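Local coordinates for protein FmtA (Staphylococcus aureus, PDB 5ZH8) that removes D-alanyl groups from wall teichoic acid and lipoteichoic acid, as an esterase that affects methicillin resistance, at residues 298-301 against 302-305; 184-188 against 189-193; 375-379 against 380-384. All coordinates share one frame; numbering follows the deposited sequence.

Contact 1. Residues 298-301 against 302-305; sequences LITQ and IQQY
Leu298 lies alongside Ile302, one helical turn on and pointing the same way, with its CD1 3.5 Å from CD1 of Ile302. These two belong to the last turns of helix 292-303, which a Schellman motif closes at Tyr305, where phi turns positive. Phe131 of helix 129-142 packs on both, and Leu135 on Ile302, so this side of the helix joins the helical part of the fold. In the backbone of the pair, Ile302 N donates to Leu298 O at 3.1 Å.

Next along the helix, the chain of Gln303 runs obliquely over Ile299, and its OE1 comes 3.9 Å from Ile299 CG2. With CG anti to its own carbonyl carbon (chi1 -82°), the extended chain of Gln303 carries the amide past Ile299, so that NE2 meets Asn356 O in a hydrogen bond. Ile299 itself packs on Val353 and Tyr355 of the sheet.

At the exit, Gln304 N bonds to Thr300 O at 3.0 Å and only weakly to Gln301 O. Gln301 O also accepts from Lys306 N, while Tyr305 N reaches Ile302 O at 2.9 Å. The phenol of Tyr305 bonds to Asn314, and Gln303 O sits 3.6 Å above the Tyr305 ring plane, over its centre.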
ATOM      1  N   LEU A 298     -24.258   3.509  12.468  1.00 49.35           N
ATOM      2  CA  LEU A 298     -24.575   2.090  12.298  1.00 48.20           C
ATOM      3  C   LEU A 298     -24.164   1.252  13.507  1.00 47.18           C
ATOM      4  O   LEU A 298     -24.956   0.481  14.035  1.00 47.79           O
ATOM      5  CB  LEU A 298     -23.884   1.548  11.046  1.00 47.22           C
ATOM      6  CG  LEU A 298     -23.893   0.037  10.831  1.00 46.60           C
ATOM      7  CD1 LEU A 298     -25.316  -0.484  10.702  1.00 47.42           C
ATOM      8  CD2 LEU A 298     -23.051  -0.297   9.610  1.00 46.18           C
ATOM      9  N   ILE A 299     -22.919   1.404  13.931  1.00 46.07           N
ATOM     10  CA  ILE A 299     -22.364   0.605  15.018  1.00 45.54           C
ATOM     11  C   ILE A 299     -23.016   0.926  16.361  1.00 46.33           C
ATOM     12  O   ILE A 299     -23.331   0.019  17.122  1.00 46.43           O
ATOM     13  CB  ILE A 299     -20.835   0.789  15.102  1.00 44.76           C
ATOM     14  CG1 ILE A 299     -20.182   0.103  13.906  1.00 43.93           C
ATOM     15  CG2 ILE A 299     -20.271   0.221  16.400  1.00 44.77           C
ATOM     16  CD1 ILE A 299     -18.818   0.661  13.582  1.00 43.69           C
ATOM     17  N   THR A 300     -23.218   2.208  16.650  1.00 46.92           N
ATOM     18  CA  THR A 300     -23.825   2.605  17.918  1.00 48.18           C
ATOM     19  C   THR A 300     -25.260   2.097  18.036  1.00 49.13           C
ATOM     20  O   THR A 300     -25.697   1.705  19.117  1.00 50.37           O
ATOM     21  CB  THR A 300     -23.843   4.129  18.100  1.00 49.15           C
ATOM     22  OG1 THR A 300     -24.477   4.741  16.971  1.00 49.36           O
ATOM     23  CG2 THR A 300     -22.438   4.662  18.269  1.00 48.50           C
ATOM     24  N   GLN A 301     -25.992   2.114  16.925  1.00 49.00           N
ATOM     25  CA  GLN A 301     -27.366   1.619  16.911  1.00 49.76           C
ATOM     26  C   GLN A 301     -27.449   0.102  17.065  1.00 48.73           C
ATOM     27  O   GLN A 301     -28.351  -0.400  17.734  1.00 49.75           O
ATOM     28  CB  GLN A 301     -28.077   2.058  15.643  1.00 50.29           C
ATOM     29  CG  GLN A 301     -28.521   3.505  15.687  1.00 51.93           C
ATOM     30  CD  GLN A 301     -29.338   3.875  14.473  1.00 52.87           C
ATOM     31  OE1 GLN A 301     -30.553   4.026  14.556  1.00 54.72           O
ATOM     32  NE2 GLN A 301     -28.676   4.000  13.329  1.00 51.64           N
ATOM     33  N   ILE A 302     -26.512  -0.620  16.458  1.00 46.89           N
ATOM     34  CA  ILE A 302     -26.415  -2.067  16.661  1.00 46.29           C
ATOM     35  C   ILE A 302     -26.065  -2.352  18.124  1.00 46.77           C
ATOM     36  O   ILE A 302     -26.662  -3.228  18.751  1.00 47.71           O
ATOM     37  CB  ILE A 302     -25.391  -2.724  15.705  1.00 44.55           C
ATOM     38  CG1 ILE A 302     -25.909  -2.660  14.262  1.00 44.55           C
ATOM     39  CG2 ILE A 302     -25.139  -4.175  16.094  1.00 44.18           C
ATOM     40  CD1 ILE A 302     -24.839  -2.836  13.205  1.00 43.46           C
ATOM     41  N   GLN A 303     -25.118  -1.589  18.665  1.00 46.28           N
ATOM     42  CA  GLN A 303     -24.749  -1.690  20.072  1.00 46.70           C
ATOM     43  C   GLN A 303     -25.950  -1.463  20.982  1.00 48.64           C
ATOM     44  O   GLN A 303     -26.031  -2.051  22.061  1.00 50.14           O
ATOM     45  CB  GLN A 303     -23.635  -0.694  20.421  1.00 46.27           C
ATOM     46  CG  GLN A 303     -22.235  -1.172  20.062  1.00 44.73           C
ATOM     47  CD  GLN A 303     -21.168  -0.164  20.432  1.00 44.64           C
ATOM     48  OE1 GLN A 303     -21.250   1.007  20.061  1.00 44.91           O
ATOM     49  NE2 GLN A 303     -20.158  -0.613  21.162  1.00 44.32           N
ATOM     50  N   GLN A 304     -26.873  -0.611  20.546  1.00 49.31           N
ATOM     51  CA  GLN A 304     -28.111  -0.345  21.287  1.00 51.67           C
ATOM     52  C   GLN A 304     -29.265  -1.299  20.938  1.00 52.10           C
ATOM     53  O   GLN A 304     -30.418  -1.005  21.224  1.00 53.59           O
ATOM     54  CB  GLN A 304     -28.540   1.096  21.043  1.00 53.02           C
ATOM     55  CG  GLN A 304     -27.611   2.105  21.687  1.00 53.70           C
ATOM     56  CD  GLN A 304     -27.748   3.495  21.104  1.00 54.86           C
ATOM     57  OE1 GLN A 304     -28.427   3.709  20.093  1.00 55.26           O
ATOM     58  NE2 GLN A 304     -27.098   4.458  21.744  1.00 56.04           N
ATOM     59  N   TYR A 305     -28.945  -2.431  20.319  1.00 50.99           N
ATOM     60  CA  TYR A 305     -29.913  -3.496  20.047  1.00 51.72           C
ATOM     61  C   TYR A 305     -31.043  -3.083  19.113  1.00 52.83           C
ATOM     62  O   TYR A 305     -32.203  -3.374  19.372  1.00 54.36           O
ATOM     63  CB  TYR A 305     -30.469  -4.050  21.362  1.00 53.09           C
ATOM     64  CG  TYR A 305     -29.385  -4.334  22.373  1.00 52.63           C
ATOM     65  CD1 TYR A 305     -28.355  -5.216  22.073  1.00 51.12           C
ATOM     66  CD2 TYR A 305     -29.384  -3.719  23.615  1.00 53.97           C
ATOM     67  CE1 TYR A 305     -27.357  -5.478  22.983  1.00 51.07           C
ATOM     68  CE2 TYR A 305     -28.389  -3.978  24.532  1.00 54.06           C
ATOM     69  CZ  TYR A 305     -27.384  -4.860  24.211  1.00 52.57           C
ATOM     70  OH  TYR A 305     -26.395  -5.115  25.123  1.00 53.02           O
TER

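Contact 2. Residues 184-188 against 189-193; sequences KDYKN and LDQAV
The backbone runs from an irregular loop straight into helix 189-199, with Asn188 extended at the N-cap and helical angles from Leu189 onward. Asn188 OD1 accepts from Gln191 N at 2.8 Å, the donor nitrogen lying nearly in line with the side-chain C=O (169°). What brings OD1 there is a first torsion of 55°, which sets CG between the backbone N and the carbonyl carbon and folds the amide back over the opening turn. From the same residue, Asn188 O takes a weak bond from Ala192 N at 3.3 Å, the first i to i+4 main-chain bond of the helix.

Gln191 returns the favour to the loop. Its extended chain lies beside that of Lys187, and OE1 accepts Lys187 N at 3.2 Å, with the donor well above the amide's carbonyl plane rather than on a lone pair. The same OE1 sits near the plane of the Tyr186 ring, at its edge, and the amide is turned almost perpendicular to that ring (87°). Tyr186 CB meets Gln191 CB at 4.1 Å, and Tyr180 packs against both Tyr186 and Ala192. Asp190 forms a salt bridge to Lys221 of helix 213-227, where Leu189 and Val193 also pack.

Two side-chain amides thus bind in opposite directions across the junction: Asn188 supplies an acceptor to a first-turn N-H, where no preceding helical turn offers a carbonyl, and Gln191 ties down the loop peptide just before the cap.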
ATOM      1  N   LYS A 184     -12.515  -6.993 -15.343  1.00 86.56           N
ATOM      2  CA  LYS A 184     -13.369  -5.911 -15.839  1.00 87.22           C
ATOM      3  C   LYS A 184     -14.519  -6.475 -16.668  1.00 89.28           C
ATOM      4  O   LYS A 184     -15.566  -5.842 -16.807  1.00 89.22           O
ATOM      5  CB  LYS A 184     -12.552  -4.927 -16.684  1.00 89.76           C
ATOM      6  CG  LYS A 184     -11.440  -4.223 -15.917  1.00 88.17           C
ATOM      7  CD  LYS A 184     -10.625  -3.324 -16.845  1.00 91.12           C
ATOM      8  CE  LYS A 184      -9.872  -2.240 -16.093  1.00 89.16           C
ATOM      9  NZ  LYS A 184      -9.077  -1.345 -16.983  1.00 92.09           N
ATOM     10  N   ASP A 185     -14.305  -7.666 -17.221  1.00 91.23           N
ATOM     11  CA  ASP A 185     -15.327  -8.387 -17.972  1.00 93.29           C
ATOM     12  C   ASP A 185     -16.622  -8.550 -17.179  1.00 90.30           C
ATOM     13  O   ASP A 185     -17.715  -8.405 -17.729  1.00 91.86           O
ATOM     14  CB  ASP A 185     -14.811  -9.779 -18.364  1.00 95.81           C
ATOM     15  CG  ASP A 185     -13.632  -9.726 -19.327  1.00 99.36           C
ATOM     16  OD1 ASP A 185     -13.124  -8.618 -19.608  1.00 99.54           O
ATOM     17  OD2 ASP A 185     -13.214 -10.804 -19.799  1.00102.26           O
ATOM     18  N   TYR A 186     -16.495  -8.846 -15.889  1.00 86.18           N
ATOM     19  CA  TYR A 186     -17.650  -9.196 -15.067  1.00 83.37           C
ATOM     20  C   TYR A 186     -18.524  -7.978 -14.806  1.00 81.88           C
ATOM     21  O   TYR A 186     -18.079  -6.995 -14.217  1.00 79.70           O
ATOM     22  CB  TYR A 186     -17.215  -9.842 -13.747  1.00 79.81           C
ATOM     23  CG  TYR A 186     -16.215 -10.976 -13.898  1.00 80.76           C
ATOM     24  CD1 TYR A 186     -16.181 -11.779 -15.048  1.00 83.91           C
ATOM     25  CD2 TYR A 186     -15.307 -11.255 -12.881  1.00 78.49           C
ATOM     26  CE1 TYR A 186     -15.265 -12.809 -15.176  1.00 85.13           C
ATOM     27  CE2 TYR A 186     -14.389 -12.288 -13.004  1.00 79.88           C
ATOM     28  CZ  TYR A 186     -14.376 -13.062 -14.150  1.00 83.03           C
ATOM     29  OH  TYR A 186     -13.469 -14.083 -14.261  1.00 84.25           O
ATOM     30  N   LYS A 187     -19.769  -8.061 -15.261  1.00 83.18           N
ATOM     31  CA  LYS A 187     -20.698  -6.944 -15.217  1.00 82.74           C
ATOM     32  C   LYS A 187     -21.553  -6.954 -13.966  1.00 79.00           C
ATOM     33  O   LYS A 187     -22.224  -5.965 -13.680  1.00 78.15           O
ATOM     34  CB  LYS A 187     -21.622  -6.989 -16.438  1.00 86.96           C
ATOM     35  CG  LYS A 187     -20.906  -7.056 -17.780  1.00 91.21           C
ATOM     36  CD  LYS A 187     -19.979  -5.868 -18.030  1.00 91.95           C
ATOM     37  CE  LYS A 187     -20.741  -4.557 -18.188  1.00 92.57           C
ATOM     38  NZ  LYS A 187     -19.869  -3.443 -18.672  1.00 93.83           N
ATOM     39  N   ASN A 188     -21.546  -8.064 -13.229  1.00 76.96           N
ATOM     40  CA  ASN A 188     -22.449  -8.225 -12.090  1.00 74.09           C
ATOM     41  C   ASN A 188     -21.963  -9.264 -11.083  1.00 71.94           C
ATOM     42  O   ASN A 188     -21.008 -10.005 -11.346  1.00 72.68           O
ATOM     43  CB  ASN A 188     -23.843  -8.604 -12.594  1.00 75.65           C
ATOM     44  CG  ASN A 188     -23.827  -9.835 -13.473  1.00 78.05           C
ATOM     45  OD1 ASN A 188     -23.341 -10.890 -13.076  1.00 77.15           O
ATOM     46  ND2 ASN A 188     -24.363  -9.702 -14.675  1.00 81.25           N
ATOM     47  N   LEU A 189     -22.642  -9.313  -9.939  1.00 69.21           N
ATOM     48  CA  LEU A 189     -22.323 -10.267  -8.882  1.00 67.48           C
ATOM     49  C   LEU A 189     -22.362 -11.702  -9.395  1.00 69.78           C
ATOM     50  O   LEU A 189     -21.496 -12.499  -9.051  1.00 69.73           O
ATOM     51  CB  LEU A 189     -23.298 -10.106  -7.713  1.00 65.25           C
ATOM     52  CG  LEU A 189     -23.089 -10.987  -6.477  1.00 63.36           C
ATOM     53  CD1 LEU A 189     -21.717 -10.759  -5.863  1.00 62.04           C
ATOM     54  CD2 LEU A 189     -24.178 -10.733  -5.446  1.00 61.73           C
ATOM     55  N   ASP A 190     -23.361 -12.019 -10.219  1.00 72.41           N
ATOM     56  CA  ASP A 190     -23.549 -13.378 -10.752  1.00 74.69           C
ATOM     57  C   ASP A 190     -22.317 -13.895 -11.490  1.00 76.51           C
ATOM     58  O   ASP A 190     -21.850 -15.004 -11.227  1.00 76.67           O
ATOM     59  CB  ASP A 190     -24.777 -13.452 -11.677  1.00 77.36           C
ATOM     60  CG  ASP A 190     -26.061 -13.773 -10.925  1.00 76.63           C
ATOM     61  OD1 ASP A 190     -26.583 -12.887 -10.215  1.00 74.84           O
ATOM     62  OD2 ASP A 190     -26.558 -14.914 -11.049  1.00 78.21           O
ATOM     63  N   GLN A 191     -21.794 -13.090 -12.410  1.00 78.15           N
ATOM     64  CA  GLN A 191     -20.617 -13.478 -13.186  1.00 80.43           C
ATOM     65  C   GLN A 191     -19.394 -13.666 -12.292  1.00 78.12           C
ATOM     66  O   GLN A 191     -18.612 -14.592 -12.494  1.00 79.61           O
ATOM     67  CB  GLN A 191     -20.321 -12.448 -14.278  1.00 82.64           C
ATOM     68  CG  GLN A 191     -21.353 -12.440 -15.395  1.00 85.87           C
ATOM     69  CD  GLN A 191     -21.055 -11.418 -16.476  1.00 88.50           C
ATOM     70  OE1 GLN A 191     -19.922 -10.959 -16.624  1.00 89.03           O
ATOM     71  NE2 GLN A 191     -22.075 -11.064 -17.254  1.00 90.93           N
ATOM     72  N   ALA A 192     -19.240 -12.792 -11.306  1.00 74.75           N
ATOM     73  CA  ALA A 192     -18.140 -12.899 -10.348  1.00 72.82           C
ATOM     74  C   ALA A 192     -18.179 -14.223  -9.583  1.00 72.35           C
ATOM     75  O   ALA A 192     -17.163 -14.914  -9.488  1.00 72.96           O
ATOM     76  CB  ALA A 192     -18.166 -11.732  -9.373  1.00 69.59           C
ATOM     77  N   VAL A 193     -19.351 -14.576  -9.050  1.00 71.26           N
ATOM     78  CA  VAL A 193     -19.507 -15.815  -8.273  1.00 70.68           C
ATOM     79  C   VAL A 193     -19.509 -17.057  -9.171  1.00 73.63           C
ATOM     80  O   VAL A 193     -19.097 -18.134  -8.738  1.00 73.87           O
ATOM     81  CB  VAL A 193     -20.765 -15.788  -7.366  1.00 68.66           C
ATOM     82  CG1 VAL A 193     -20.948 -17.113  -6.628  1.00 68.76           C
ATOM     83  CG2 VAL A 193     -20.672 -14.627  -6.386  1.00 65.43           C
TER

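Contact 3. Residues 375-379 against 380-384; sequences IKHIY and NDILK
His377 O is gripped by two backbone N-H groups: Ile382 N, five residues on, at 2.9 Å, and Asp381 N, whose bond at 3.1 Å is weak. The next carbonyl follows the wider pattern, with Leu383 N donating to Ile378 O at 2.8 Å. One residue before His377 the spacing is still i to i+4, since Asn380 N bonds to Lys376 O.

In the side chains of this widened turn, His377 ND1 donates to Asp381 OD2 at 2.8 Å. The carboxylate uses the lone pair facing away from its other oxygen, and it stands 75° from the imidazole plane, with OD2 at the ring's edge but 21° out of its plane. With CG anti to the backbone N (chi1 180°), the ring is carried to where ND1 meets Asp381 and CD2 meets Ile382 CD1 at 3.9 Å. A carboxylate on ND1 may raise the pKa of the imidazole. Tyr82 makes an edge-to-face contact with this ring, and Leu87 of the second subunit packs on it.

Helix 371-382 is the C-terminal helix of the beta-lactamase-like domain and lies, together with helix 74-85, on one face of the antiparallel sheet. Its buried side includes Ile378 and Leu383, which lie side by side with CG2 and CD1, respectively, 4.0 Å apart; both pack on Ile79 and Val361, the five-residue spacing of the pi-type turn bringing them to the same side.

Tyr379 points elsewhere, its hydroxyl bonded to Thr338 O. Asn380 OD1 approaches the edge of the Tyr379 ring near its plane, closest to CD2 at 3.2 Å, while Asn380 ND2 lies alongside Lys376 CB.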
ATOM      1  N   ILE A 375      -5.215   5.538  13.659  1.00 43.79           N
ATOM      2  CA  ILE A 375      -6.379   5.187  14.464  1.00 43.04           C
ATOM      3  C   ILE A 375      -5.961   4.585  15.816  1.00 43.17           C
ATOM      4  O   ILE A 375      -6.658   4.765  16.808  1.00 43.00           O
ATOM      5  CB  ILE A 375      -7.341   4.255  13.687  1.00 42.28           C
ATOM      6  CG1 ILE A 375      -8.749   4.294  14.287  1.00 41.91           C
ATOM      7  CG2 ILE A 375      -6.813   2.825  13.640  1.00 42.38           C
ATOM      8  CD1 ILE A 375      -9.803   3.635  13.425  1.00 41.09           C
ATOM      9  N   LYS A 376      -4.820   3.898  15.854  1.00 43.58           N
ATOM     10  CA  LYS A 376      -4.278   3.378  17.114  1.00 44.42           C
ATOM     11  C   LYS A 376      -3.863   4.508  18.024  1.00 44.71           C
ATOM     12  O   LYS A 376      -4.135   4.488  19.219  1.00 45.28           O
ATOM     13  CB  LYS A 376      -3.070   2.475  16.881  1.00 45.65           C
ATOM     14  CG  LYS A 376      -3.415   1.088  16.388  1.00 46.09           C
ATOM     15  CD  LYS A 376      -2.154   0.337  15.989  1.00 48.02           C
ATOM     16  CE  LYS A 376      -2.430  -1.142  15.731  1.00 49.02           C
ATOM     17  NZ  LYS A 376      -1.264  -2.015  16.093  1.00 51.36           N
ATOM     18  N   HIS A 377      -3.195   5.494  17.448  1.00 44.62           N
ATOM     19  CA  HIS A 377      -2.706   6.617  18.217  1.00 45.33           C
ATOM     20  C   HIS A 377      -3.876   7.365  18.839  1.00 45.20           C
ATOM     21  O   HIS A 377      -3.791   7.832  19.967  1.00 46.60           O
ATOM     22  CB  HIS A 377      -1.884   7.543  17.334  1.00 45.48           C
ATOM     23  CG  HIS A 377      -1.343   8.734  18.053  1.00 46.62           C
ATOM     24  ND1 HIS A 377      -0.388   8.637  19.042  1.00 47.78           N
ATOM     25  CD2 HIS A 377      -1.621  10.052  17.924  1.00 47.00           C
ATOM     26  CE1 HIS A 377      -0.105   9.841  19.497  1.00 48.83           C
ATOM     27  NE2 HIS A 377      -0.831  10.719  18.828  1.00 48.46           N
ATOM     28  N   ILE A 378      -4.975   7.462  18.104  1.00 43.95           N
ATOM     29  CA  ILE A 378      -6.168   8.139  18.599  1.00 43.85           C
ATOM     30  C   ILE A 378      -6.850   7.313  19.700  1.00 43.94           C
ATOM     31  O   ILE A 378      -7.178   7.827  20.764  1.00 45.08           O
ATOM     32  CB  ILE A 378      -7.146   8.419  17.442  1.00 42.82           C
ATOM     33  CG1 ILE A 378      -6.562   9.500  16.530  1.00 43.27           C
ATOM     34  CG2 ILE A 378      -8.514   8.829  17.965  1.00 43.14           C
ATOM     35  CD1 ILE A 378      -7.356   9.745  15.261  1.00 42.78           C
ATOM     36  N   TYR A 379      -7.045   6.030  19.442  1.00 43.09           N
ATOM     37  CA  TYR A 379      -7.786   5.158  20.346  1.00 43.37           C
ATOM     38  C   TYR A 379      -6.987   4.807  21.616  1.00 44.72           C
ATOM     39  O   TYR A 379      -7.502   4.886  22.736  1.00 45.41           O
ATOM     40  CB  TYR A 379      -8.174   3.895  19.583  1.00 42.15           C
ATOM     41  CG  TYR A 379      -9.068   2.927  20.323  1.00 42.22           C
ATOM     42  CD1 TYR A 379     -10.448   3.104  20.359  1.00 41.92           C
ATOM     43  CD2 TYR A 379      -8.532   1.802  20.947  1.00 42.77           C
ATOM     44  CE1 TYR A 379     -11.264   2.195  21.014  1.00 42.29           C
ATOM     45  CE2 TYR A 379      -9.333   0.890  21.606  1.00 42.97           C
ATOM     46  CZ  TYR A 379     -10.698   1.085  21.637  1.00 42.73           C
ATOM     47  OH  TYR A 379     -11.491   0.168  22.285  1.00 42.96           O
ATOM     48  N   ASN A 380      -5.734   4.413  21.427  1.00 45.05           N
ATOM     49  CA  ASN A 380      -4.898   3.973  22.530  1.00 46.71           C
ATOM     50  C   ASN A 380      -4.192   5.133  23.220  1.00 48.52           C
ATOM     51  O   ASN A 380      -4.249   5.246  24.442  1.00 50.36           O
ATOM     52  CB  ASN A 380      -3.863   2.958  22.040  1.00 46.64           C
ATOM     53  CG  ASN A 380      -4.500   1.707  21.476  1.00 45.41           C
ATOM     54  OD1 ASN A 380      -5.522   1.246  21.973  1.00 45.33           O
ATOM     55  ND2 ASN A 380      -3.892   1.142  20.449  1.00 44.73           N
ATOM     56  N   ASP A 381      -3.521   5.993  22.459  1.00 48.66           N
ATOM     57  CA  ASP A 381      -2.685   7.020  23.075  1.00 50.49           C
ATOM     58  C   ASP A 381      -3.499   8.217  23.556  1.00 51.19           C
ATOM     59  O   ASP A 381      -3.379   8.623  24.713  1.00 52.91           O
ATOM     60  CB  ASP A 381      -1.554   7.460  22.135  1.00 50.67           C
ATOM     61  CG  ASP A 381      -0.612   6.313  21.773  1.00 50.91           C
ATOM     62  OD1 ASP A 381      -0.508   5.343  22.558  1.00 51.73           O
ATOM     63  OD2 ASP A 381       0.029   6.377  20.702  1.00 50.51           O
ATOM     64  N   ILE A 382      -4.338   8.776  22.692  1.00 50.24           N
ATOM     65  CA  ILE A 382      -5.053   9.998  23.046  1.00 51.21           C
ATOM     66  C   ILE A 382      -6.290   9.701  23.892  1.00 51.66           C
ATOM     67  O   ILE A 382      -6.439  10.250  24.980  1.00 53.47           O
ATOM     68  CB  ILE A 382      -5.430  10.820  21.804  1.00 50.32           C
ATOM     69  CG1 ILE A 382      -4.157  11.222  21.045  1.00 50.55           C
ATOM     70  CG2 ILE A 382      -6.229  12.046  22.214  1.00 51.61           C
ATOM     71  CD1 ILE A 382      -4.396  12.010  19.767  1.00 50.09           C
ATOM     72  N   LEU A 383      -7.168   8.831  23.399  1.00 50.28           N
ATOM     73  CA  LEU A 383      -8.384   8.467  24.131  1.00 50.65           C
ATOM     74  C   LEU A 383      -8.154   7.440  25.245  1.00 51.62           C
ATOM     75  O   LEU A 383      -9.053   7.198  26.041  1.00 52.25           O
ATOM     76  CB  LEU A 383      -9.455   7.949  23.167  1.00 48.93           C
ATOM     77  CG  LEU A 383      -9.892   8.916  22.058  1.00 48.05           C
ATOM     78  CD1 LEU A 383     -10.912   8.232  21.166  1.00 46.72           C
ATOM     79  CD2 LEU A 383     -10.463  10.201  22.621  1.00 49.47           C
ATOM     80  N   LYS A 384      -6.967   6.833  25.282  1.00 52.31           N
ATOM     81  CA  LYS A 384      -6.544   5.935  26.373  1.00 54.01           C
ATOM     82  C   LYS A 384      -7.490   4.745  26.588  1.00 53.50           C
ATOM     83  O   LYS A 384      -7.873   4.433  27.721  1.00 54.88           O
ATOM     84  CB  LYS A 384      -6.344   6.724  27.667  1.00 56.56           C
ATOM     85  CG  LYS A 384      -5.285   7.792  27.543  1.00 58.06           C
ATOM     86  CD  LYS A 384      -5.145   8.597  28.829  1.00 61.24           C
ATOM     87  CE  LYS A 384      -6.315   9.552  29.044  1.00 62.01           C
ATOM     88  NZ  LYS A 384      -5.971  10.662  29.990  1.00 64.67           N
TER

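Along the chain the order is contact 2, contact 1, contact 3, all in the beta-lactamase-like fold. Contacts 1 and 3, with centres 22 Å apart, back the two faces of the eight-stranded antiparallel sheet: helix 292-303 packs on Val353 and Tyr355 of strand 349-355, helix 371-382 on Thr352 and Tyr354, alternate residues that face opposite sides. Contact 2 belongs to the helical part, at the start of helix 189-199 beside helix 213-227, about 33 Å from contact 1 and 40 Å from contact 3 between centres, across the chain's centre from both. Contact 2 opens a helix, contact 1 closes one, and contact 3, in the last turns of helix 371-382, alone reaches the second subunit.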